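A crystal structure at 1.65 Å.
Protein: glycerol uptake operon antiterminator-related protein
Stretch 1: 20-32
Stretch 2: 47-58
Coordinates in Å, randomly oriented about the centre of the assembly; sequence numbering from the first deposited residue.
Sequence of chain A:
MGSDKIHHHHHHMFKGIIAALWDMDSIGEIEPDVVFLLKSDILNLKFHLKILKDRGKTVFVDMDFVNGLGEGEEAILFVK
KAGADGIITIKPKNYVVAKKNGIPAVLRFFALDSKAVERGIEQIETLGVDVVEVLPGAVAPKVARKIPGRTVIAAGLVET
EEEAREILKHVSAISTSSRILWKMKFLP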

ATOM      1  N   ALA A  20       3.906   6.612  -4.127  1.00  9.54           N
ATOM      2  CA  ALA A  20       4.121   5.324  -4.807  1.00  9.08           C
ATOM      3  C   ALA A  20       5.336   5.458  -5.746  1.00 10.96           C
ATOM      4  O   ALA A  20       5.415   6.394  -6.593  1.00 11.52           O
ATOM      5  N   LEU A  21       6.243   4.491  -5.628  1.00  8.39           N
ATOM      6  CA  LEU A  21       7.428   4.450  -6.435  1.00 10.03           C
ATOM      7  C   LEU A  21       7.444   3.195  -7.283  1.00 13.86           C
ATOM      8  O   LEU A  21       7.323   2.083  -6.774  1.00 11.68           O
ATOM      9  N   TRP A  22       7.646   3.387  -8.594  1.00 13.32           N
ATOM     10  CA  TRP A  22       7.738   2.238  -9.527  1.00 16.14           C
ATOM     11  C   TRP A  22       9.175   1.964  -9.945  1.00 18.48           C
ATOM     12  O   TRP A  22       9.504   0.890 -10.436  1.00 22.06           O
ATOM     13  N   ASP A  23      10.016   2.959  -9.842  1.00 22.22           N
ATOM     14  CA  ASP A  23      11.415   2.676 -10.055  1.00 27.74           C
ATOM     15  C   ASP A  23      12.278   3.631  -9.272  1.00 24.34           C
ATOM     16  O   ASP A  23      11.815   4.656  -8.752  1.00 28.22           O
HETATM   17  N   MSE A  24      13.531   3.233  -9.157  1.00 16.63           N
HETATM   18  CA  MSE A  24      14.473   3.798  -8.203  1.00 20.69           C
HETATM   19  C   MSE A  24      15.662   4.458  -8.896  1.00 28.19           C
HETATM   20  O   MSE A  24      16.628   4.850  -8.247  1.00 29.48           O
ATOM     21  N   ASP A  25      15.613   4.573 -10.211  1.00 32.04           N
ATOM     22  CA  ASP A  25      16.746   5.162 -10.938  1.00 36.27           C
ATOM     23  C   ASP A  25      16.592   6.674 -10.870  1.00 36.90           C
ATOM     24  O   ASP A  25      17.490   7.360 -10.385  1.00 41.90           O
ATOM     25  N   SER A  26      15.454   7.188 -11.329  1.00 37.31           N
ATOM     26  CA  SER A  26      15.214   8.629 -11.310  1.00 39.02           C
ATOM     27  C   SER A  26      14.127   8.844 -10.289  1.00 37.94           C
ATOM     28  O   SER A  26      13.004   8.382 -10.492  1.00 39.86           O
ATOM     29  N   ILE A  27      14.469   9.505  -9.179  1.00 30.90           N
ATOM     30  CA  ILE A  27      13.555   9.633  -8.061  1.00 26.09           C
ATOM     31  C   ILE A  27      13.170  11.074  -7.797  1.00 22.61           C
ATOM     32  O   ILE A  27      11.990  11.362  -7.701  1.00 24.70           O
ATOM     33  N   GLY A  28      14.146  11.973  -7.647  1.00 18.05           N
ATOM     34  CA  GLY A  28      13.843  13.352  -7.304  1.00 17.89           C
ATOM     35  C   GLY A  28      13.349  13.491  -5.868  1.00 16.96           C
ATOM     36  O   GLY A  28      13.508  12.559  -5.082  1.00 18.64           O
ATOM     37  N   GLU A  29      12.760  14.634  -5.526  1.00 10.78           N
ATOM     38  CA  GLU A  29      12.247  14.883  -4.187  1.00 12.37           C
ATOM     39  C   GLU A  29      10.990  14.074  -3.965  1.00 12.96           C
ATOM     40  O   GLU A  29      10.130  13.983  -4.837  1.00 13.95           O
ATOM     41  N   ILE A  30      10.868  13.509  -2.769  1.00  8.39           N
ATOM     42  CA  ILE A  30       9.670  12.803  -2.353  1.00  9.59           C
ATOM     43  C   ILE A  30       9.103  13.537  -1.153  1.00  8.96           C
ATOM     44  O   ILE A  30       9.642  13.438  -0.022  1.00 11.09           O
ATOM     45  N   GLU A  31       8.061  14.341  -1.370  1.00  7.61           N
ATOM     46  CA  GLU A  31       7.480  15.094  -0.276  1.00  9.83           C
ATOM     47  C   GLU A  31       6.757  14.230   0.787  1.00 10.21           C
ATOM     48  O   GLU A  31       6.942  14.497   1.973  1.00  9.11           O
ATOM     49  N   PRO A  32       5.923  13.253   0.386  1.00  9.38           N
ATOM     50  CA  PRO A  32       5.210  12.422   1.366  1.00  7.71           C
ATOM     51  C   PRO A  32       6.103  11.704   2.382  1.00  7.01           C
ATOM     52  O   PRO A  32       7.197  11.256   2.020  1.00  9.49           O
ATOM     53  N   PHE A  47      19.131  -2.211  -1.056  1.00  6.45           N
ATOM     54  CA  PHE A  47      19.721  -0.948  -1.459  1.00 10.99           C
ATOM     55  C   PHE A  47      18.645   0.098  -1.726  1.00 11.61           C
ATOM     56  O   PHE A  47      18.788   1.265  -1.391  1.00  8.72           O
ATOM     57  N   HIS A  48      17.567  -0.345  -2.356  1.00 10.16           N
ATOM     58  CA  HIS A  48      16.420   0.529  -2.588  1.00  9.53           C
ATOM     59  C   HIS A  48      15.875   1.038  -1.268  1.00  6.73           C
ATOM     60  O   HIS A  48      15.610   2.259  -1.113  1.00  8.19           O
ATOM     61  N   LEU A  49      15.692   0.143  -0.307  1.00  6.59           N
ATOM     62  CA  LEU A  49      15.191   0.538   0.996  1.00  8.60           C
ATOM     63  C   LEU A  49      16.128   1.475   1.770  1.00  9.30           C
ATOM     64  O   LEU A  49      15.663   2.418   2.415  1.00  8.88           O
ATOM     65  N   LYS A  50      17.424   1.218   1.719  1.00  8.39           N
ATOM     66  CA  LYS A  50      18.403   2.124   2.321  1.00  9.23           C
ATOM     67  C   LYS A  50      18.237   3.554   1.778  1.00  9.71           C
ATOM     68  O   LYS A  50      18.282   4.501   2.561  1.00 10.23           O
ATOM     69  N   ILE A  51      18.079   3.710   0.466  1.00  7.83           N
ATOM     70  CA  ILE A  51      17.924   5.044  -0.143  1.00  8.99           C
ATOM     71  C   ILE A  51      16.697   5.739   0.508  1.00  7.10           C
ATOM     72  O   ILE A  51      16.746   6.920   0.889  1.00  6.84           O
ATOM     73  N   LEU A  52      15.589   5.007   0.619  1.00  7.25           N
ATOM     74  CA  LEU A  52      14.323   5.584   1.030  1.00  6.61           C
ATOM     75  C   LEU A  52      14.313   5.805   2.533  1.00  6.43           C
ATOM     76  O   LEU A  52      13.833   6.843   3.013  1.00  8.26           O
ATOM     77  N   LYS A  53      14.881   4.869   3.280  1.00 10.06           N
ATOM     78  CA  LYS A  53      14.937   5.014   4.735  1.00 10.32           C
ATOM     79  C   LYS A  53      15.887   6.170   5.102  1.00  9.83           C
ATOM     80  O   LYS A  53      15.652   6.878   6.053  1.00  9.70           O
ATOM     81  N   ASP A  54      16.938   6.359   4.324  1.00  6.96           N
ATOM     82  CA  ASP A  54      17.891   7.460   4.527  1.00  8.04           C
ATOM     83  C   ASP A  54      17.193   8.834   4.367  1.00  7.10           C
ATOM     84  O   ASP A  54      17.639   9.823   4.984  1.00  6.37           O
ATOM     85  N   ARG A  55      16.177   8.893   3.524  1.00  6.33           N
ATOM     86  CA  ARG A  55      15.353  10.100   3.325  1.00  7.51           C
ATOM     87  C   ARG A  55      14.330  10.287   4.431  1.00  9.08           C
ATOM     88  O   ARG A  55      13.538  11.218   4.378  1.00 13.51           O
ATOM     89  N   GLY A  56      14.330   9.413   5.430  1.00  8.58           N
ATOM     90  CA  GLY A  56      13.452   9.555   6.568  1.00 10.27           C
ATOM     91  C   GLY A  56      12.029   9.059   6.333  1.00 11.06           C
ATOM     92  O   GLY A  56      11.129   9.406   7.065  1.00 11.34           O
ATOM     93  N   LYS A  57      11.829   8.260   5.294  1.00  8.61           N
ATOM     94  CA  LYS A  57      10.505   7.759   4.955  1.00  8.39           C
ATOM     95  C   LYS A  57      10.158   6.476   5.702  1.00  9.99           C
ATOM     96  O   LYS A  57      11.034   5.674   6.017  1.00 11.02           O
ATOM     97  N   THR A  58       8.878   6.297   5.938  1.00  8.59           N
ATOM     98  CA  THR A  58       8.313   5.008   6.298  1.00  9.11           C
ATOM     99  C   THR A  58       7.998   4.308   5.001  1.00  7.95           C
ATOM    100  O   THR A  58       7.302   4.877   4.134  1.00  6.95           O
TER

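Packing between the end of a strand with its following loop (20-32) and a helix with its exit turn (47-58), 508 Å² buried in all, counting both sides. Three side chains cover the most surface: Met-24 from the loop, and Lys-57 and Arg-55 from the turn that follows the helix. Met-24, a selenomethionine, points its CA-to-CB bond toward the helix and folds through three m torsions (chi1 -69°, chi2 -67°, chi3 -56°), so that the chain curls against the helix surface. Its CG sits over one face of the His-48 ring, 3.7 Å from CG to the ring centroid and 13° off the normal, a CH-pi contact; its SE lies farther off and oblique, 5.2 Å from the same centroid. The curl brings Met-24 CE to 3.5 Å from His-48 O, 3.8 Å from Ile-51 CG2 and 4.0 Å from Leu-52 CG, so one methyl group touches three residues of the helix. His-48 (chi1 m) leaves its CA sideways, and its ND1 is hydrogen-bonded elsewhere in the structure.

Beside this methyl lies an apolar patch. Leu-52 (m, t) starts sideways, but its end comes nearer the loop, where CD2 meets Leu-21 CD1 at 3.5 Å and Ile-30 CD1 at 3.8 Å. Leu-21, Ile-27 and Ile-30 all point toward the helix and all adopt the m, t rotamer. Ile-27 makes a looser contact, its CD1 lying 4.2 Å from Ile-51 CG2.

Arg-55 also points toward the loop, extended beyond its m chi1 by t values at chi2 and chi3. This reach delivers NH1 to the backbone: Arg-55 NH1 donates to Gly-28 O at 2.7 Å with an angle of 176° at the hydrogen, almost straight, and the acceptor lies at the guanidinium edge, near its plane. Ile-27 CG2 and Ile-30 CD1 each approach Arg-55 NH1 to 3.8 Å, so two apolar groups approach the charged end obliquely, from the same side of its plane. Two waters extend the link to backbone amides. Water 1 accepts from Gly-28 N at 3.1 Å and, weakly, from Arg-55 NH2 at 3.2 Å; water 2 accepts from Ile-30 N at 3.1 Å and from Arg-55 NH1 at 2.9 Å. The guanidinium thus ties down a stretch of loop that has no regular backbone pairing with the helix.

Lys-57 follows Gly-56, whose positive phi ends the helix in a Schellman motif, and its side chain too points toward the loop. Two m torsions near the backbone, then two t torsions, carry the buried chain to the carbonyls at the end of the first stretch. There Lys-57 NZ donates to Ile-30 O at 2.7 Å and to Pro-32 O at 2.9 Å, giving the ammonium two backbone acceptors. Its aliphatic part contributes as well, with Lys-57 CE 4.1 Å from Ile-30 CG2. Asp-23 and Asp-25, by contrast, point away from the helix.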

ATOM      1  CB  ALA A  20       2.879   4.938  -5.595  1.00  9.31           C
ATOM      2  CB  LEU A  21       8.682   4.481  -5.565  1.00  9.85           C
ATOM      3  CG  LEU A  21       8.977   5.840  -4.906  1.00 18.24           C
ATOM      4  CD1 LEU A  21      10.324   5.732  -4.263  1.00 22.56           C
ATOM      5  CD2 LEU A  21       8.907   6.994  -5.888  1.00 25.94           C
ATOM      6  CB  TRP A  22       6.901   2.505 -10.769  1.00 18.77           C
ATOM      7  CG  TRP A  22       5.491   2.212 -10.537  1.00 15.39           C
ATOM      8  CD1 TRP A  22       4.468   3.131 -10.379  1.00 18.87           C
ATOM      9  CD2 TRP A  22       4.903   0.922 -10.385  1.00 21.69           C
ATOM     10  NE1 TRP A  22       3.282   2.467 -10.160  1.00 22.78           N
ATOM     11  CE2 TRP A  22       3.515   1.112 -10.171  1.00 18.53           C
ATOM     12  CE3 TRP A  22       5.404  -0.400 -10.419  1.00 20.00           C
ATOM     13  CZ2 TRP A  22       2.636   0.052  -9.982  1.00 23.21           C
ATOM     14  CZ3 TRP A  22       4.530  -1.436 -10.279  1.00 20.82           C
ATOM     15  CH2 TRP A  22       3.153  -1.215 -10.039  1.00 24.73           C
ATOM     16  CB  ASP A  23      11.777   2.638 -11.554  1.00 30.46           C
ATOM     17  CG  ASP A  23      12.125   3.980 -12.085  1.00 37.92           C
ATOM     18  OD1 ASP A  23      11.301   4.863 -11.839  1.00 33.00           O
ATOM     19  OD2 ASP A  23      13.193   4.257 -12.718  1.00 36.60           O
HETATM   20  CB  MSE A  24      14.971   2.678  -7.297  1.00 19.84           C
HETATM   21  CG  MSE A  24      13.892   2.177  -6.392  1.00 20.42           C
HETATM   22 SE   MSE A  24      13.323   3.517  -5.062  1.00 21.32          SE
HETATM   23  CE  MSE A  24      15.094   3.921  -4.180  1.00 16.95           C
ATOM     24  CB  ASP A  25      16.825   4.657 -12.385  1.00 36.19           C
ATOM     25  CG  ASP A  25      18.162   5.019 -13.079  1.00 43.44           C
ATOM     26  OD1 ASP A  25      18.700   6.129 -12.852  1.00 45.64           O
ATOM     27  OD2 ASP A  25      18.750   4.260 -13.883  1.00 44.23           O
ATOM     28  CB  SER A  26      14.773   9.150 -12.685  1.00 40.73           C
ATOM     29  OG  SER A  26      15.719   8.827 -13.692  1.00 46.22           O
ATOM     30  CB  ILE A  27      14.165   9.018  -6.797  1.00 29.31           C
ATOM     31  CG1 ILE A  27      14.545   7.547  -7.049  1.00 33.39           C
ATOM     32  CG2 ILE A  27      13.195   9.090  -5.658  1.00 33.18           C
ATOM     33  CD1 ILE A  27      15.254   6.892  -5.861  1.00 41.73           C
ATOM     34  CB  GLU A  29      11.923  16.375  -3.990  1.00 12.45           C
ATOM     35  CG  GLU A  29      11.300  16.725  -2.649  1.00 15.96           C
ATOM     36  CD  GLU A  29      12.266  16.488  -1.479  1.00 25.02           C
ATOM     37  OE1 GLU A  29      13.478  16.444  -1.743  1.00 21.47           O
ATOM     38  OE2 GLU A  29      11.831  16.377  -0.305  1.00 24.23           O
ATOM     39  CB  ILE A  30       9.977  11.303  -2.002  1.00 10.44           C
ATOM     40  CG1 ILE A  30      10.606  10.569  -3.190  1.00 12.02           C
ATOM     41  CG2 ILE A  30       8.691  10.618  -1.519  1.00 12.66           C
ATOM     42  CD1 ILE A  30      11.215   9.181  -2.848  1.00 15.48           C
ATOM     43  CB  GLU A  31       6.587  16.222  -0.796  1.00 12.84           C
ATOM     44  CG  GLU A  31       7.365  17.298  -1.554  1.00 14.52           C
ATOM     45  CD  GLU A  31       7.443  17.073  -3.055  1.00 16.94           C
ATOM     46  OE1 GLU A  31       7.057  15.994  -3.554  1.00 11.69           O
ATOM     47  OE2 GLU A  31       7.925  18.003  -3.744  1.00 16.94           O
ATOM     48  CB  PRO A  32       4.443  11.431   0.467  1.00  8.14           C
ATOM     49  CG  PRO A  32       4.180  12.177  -0.804  1.00  9.54           C
ATOM     50  CD  PRO A  32       5.508  12.898  -0.989  1.00  8.76           C
ATOM     51  CB  PHE A  47      20.518  -1.125  -2.731  1.00 10.10           C
ATOM     52  CG  PHE A  47      21.586  -2.188  -2.646  1.00 18.30           C
ATOM     53  CD1 PHE A  47      22.489  -2.218  -1.591  1.00 29.31           C
ATOM     54  CD2 PHE A  47      21.711  -3.140  -3.660  1.00 23.45           C
ATOM     55  CE1 PHE A  47      23.480  -3.201  -1.530  1.00 33.86           C
ATOM     56  CE2 PHE A  47      22.708  -4.130  -3.598  1.00 32.50           C
ATOM     57  CZ  PHE A  47      23.575  -4.160  -2.528  1.00 30.73           C
ATOM     58  CB  HIS A  48      15.339  -0.182  -3.396  1.00 10.05           C
ATOM     59  CG  HIS A  48      15.756  -0.518  -4.794  1.00  8.68           C
ATOM     60  ND1 HIS A  48      15.070  -1.446  -5.557  1.00 11.12           N
ATOM     61  CD2 HIS A  48      16.756  -0.045  -5.582  1.00 10.60           C
ATOM     62  CE1 HIS A  48      15.630  -1.528  -6.752  1.00 15.55           C
ATOM     63  NE2 HIS A  48      16.651  -0.684  -6.797  1.00 12.87           N
ATOM     64  CB  LEU A  49      14.864  -0.657   1.868  1.00  9.11           C
ATOM     65  CG  LEU A  49      13.658  -1.462   1.316  1.00 12.71           C
ATOM     66  CD1 LEU A  49      13.521  -2.793   1.978  1.00  8.88           C
ATOM     67  CD2 LEU A  49      12.384  -0.657   1.567  1.00 16.01           C
ATOM     68  CB  LYS A  50      19.823   1.646   2.044  1.00 10.26           C
ATOM     69  CG  LYS A  50      20.891   2.655   2.483  1.00 13.45           C
ATOM     70  CD  LYS A  50      22.215   2.027   2.791  1.00 24.27           C
ATOM     71  CE  LYS A  50      23.210   3.056   3.405  1.00 29.45           C
ATOM     72  NZ  LYS A  50      22.563   3.933   4.418  1.00 26.30           N
ATOM     73  CB  ILE A  51      17.802   4.989  -1.681  1.00 10.30           C
ATOM     74  CG1 ILE A  51      19.118   4.597  -2.333  1.00 15.46           C
ATOM     75  CG2 ILE A  51      17.251   6.324  -2.225  1.00 16.14           C
ATOM     76  CD1 ILE A  51      18.918   4.092  -3.812  1.00 20.52           C
ATOM     77  CB  LEU A  52      13.175   4.666   0.626  1.00  7.65           C
ATOM     78  CG  LEU A  52      12.962   4.562  -0.900  1.00  6.14           C
ATOM     79  CD1 LEU A  52      11.900   3.491  -1.164  1.00  8.02           C
ATOM     80  CD2 LEU A  52      12.561   5.865  -1.524  1.00  9.70           C
ATOM     81  CB  LYS A  53      15.360   3.707   5.422  1.00 13.08           C
ATOM     82  CG  LYS A  53      14.300   2.538   5.314  1.00 12.78           C
ATOM     83  CD  LYS A  53      12.944   2.867   5.949  1.00 19.34           C
ATOM     84  CE  LYS A  53      13.082   3.169   7.460  1.00 19.82           C
ATOM     85  NZ  LYS A  53      11.804   3.701   8.131  1.00 19.14           N
ATOM     86  CB  ASP A  54      19.052   7.352   3.550  1.00 10.68           C
ATOM     87  CG  ASP A  54      20.172   6.388   4.045  1.00 11.41           C
ATOM     88  OD1 ASP A  54      20.072   5.855   5.182  1.00 16.14           O
ATOM     89  OD2 ASP A  54      21.178   6.122   3.378  1.00 15.68           O
ATOM     90  CB  ARG A  55      14.687  10.107   1.984  1.00  9.70           C
ATOM     91  CG  ARG A  55      15.615  10.366   0.823  1.00 10.08           C
ATOM     92  CD  ARG A  55      15.013  10.101  -0.465  1.00 17.81           C
ATOM     93  NE  ARG A  55      15.912  10.272  -1.610  1.00 21.88           N
ATOM     94  CZ  ARG A  55      15.543  10.874  -2.734  1.00 21.64           C
ATOM     95  NH1 ARG A  55      14.343  11.410  -2.823  1.00 20.20           N
ATOM     96  NH2 ARG A  55      16.373  10.961  -3.758  1.00 26.70           N
ATOM     97  CB  LYS A  57      10.421   7.486   3.479  1.00  8.70           C
ATOM     98  CG  LYS A  57      10.784   8.674   2.576  1.00  9.96           C
ATOM     99  CD  LYS A  57      10.121   9.982   2.944  1.00  9.43           C
ATOM    100  CE  LYS A  57      10.538  11.200   2.097  1.00 10.73           C
ATOM    101  NZ  LYS A  57       9.800  12.411   2.503  1.00  7.42           N
ATOM    102  CB  THR A  58       7.019   5.217   7.114  1.00 11.55           C
ATOM    103  OG1 THR A  58       7.346   5.853   8.342  1.00 12.37           O
ATOM    104  CG2 THR A  58       6.353   3.879   7.517  1.00 10.10           C
TER
HETATM  105  O   HOH W   1      17.058  11.395  -6.849  1.00 54.25           O
HETATM  106  O   HOH W   2      13.045  12.897  -0.690  1.00 32.40           O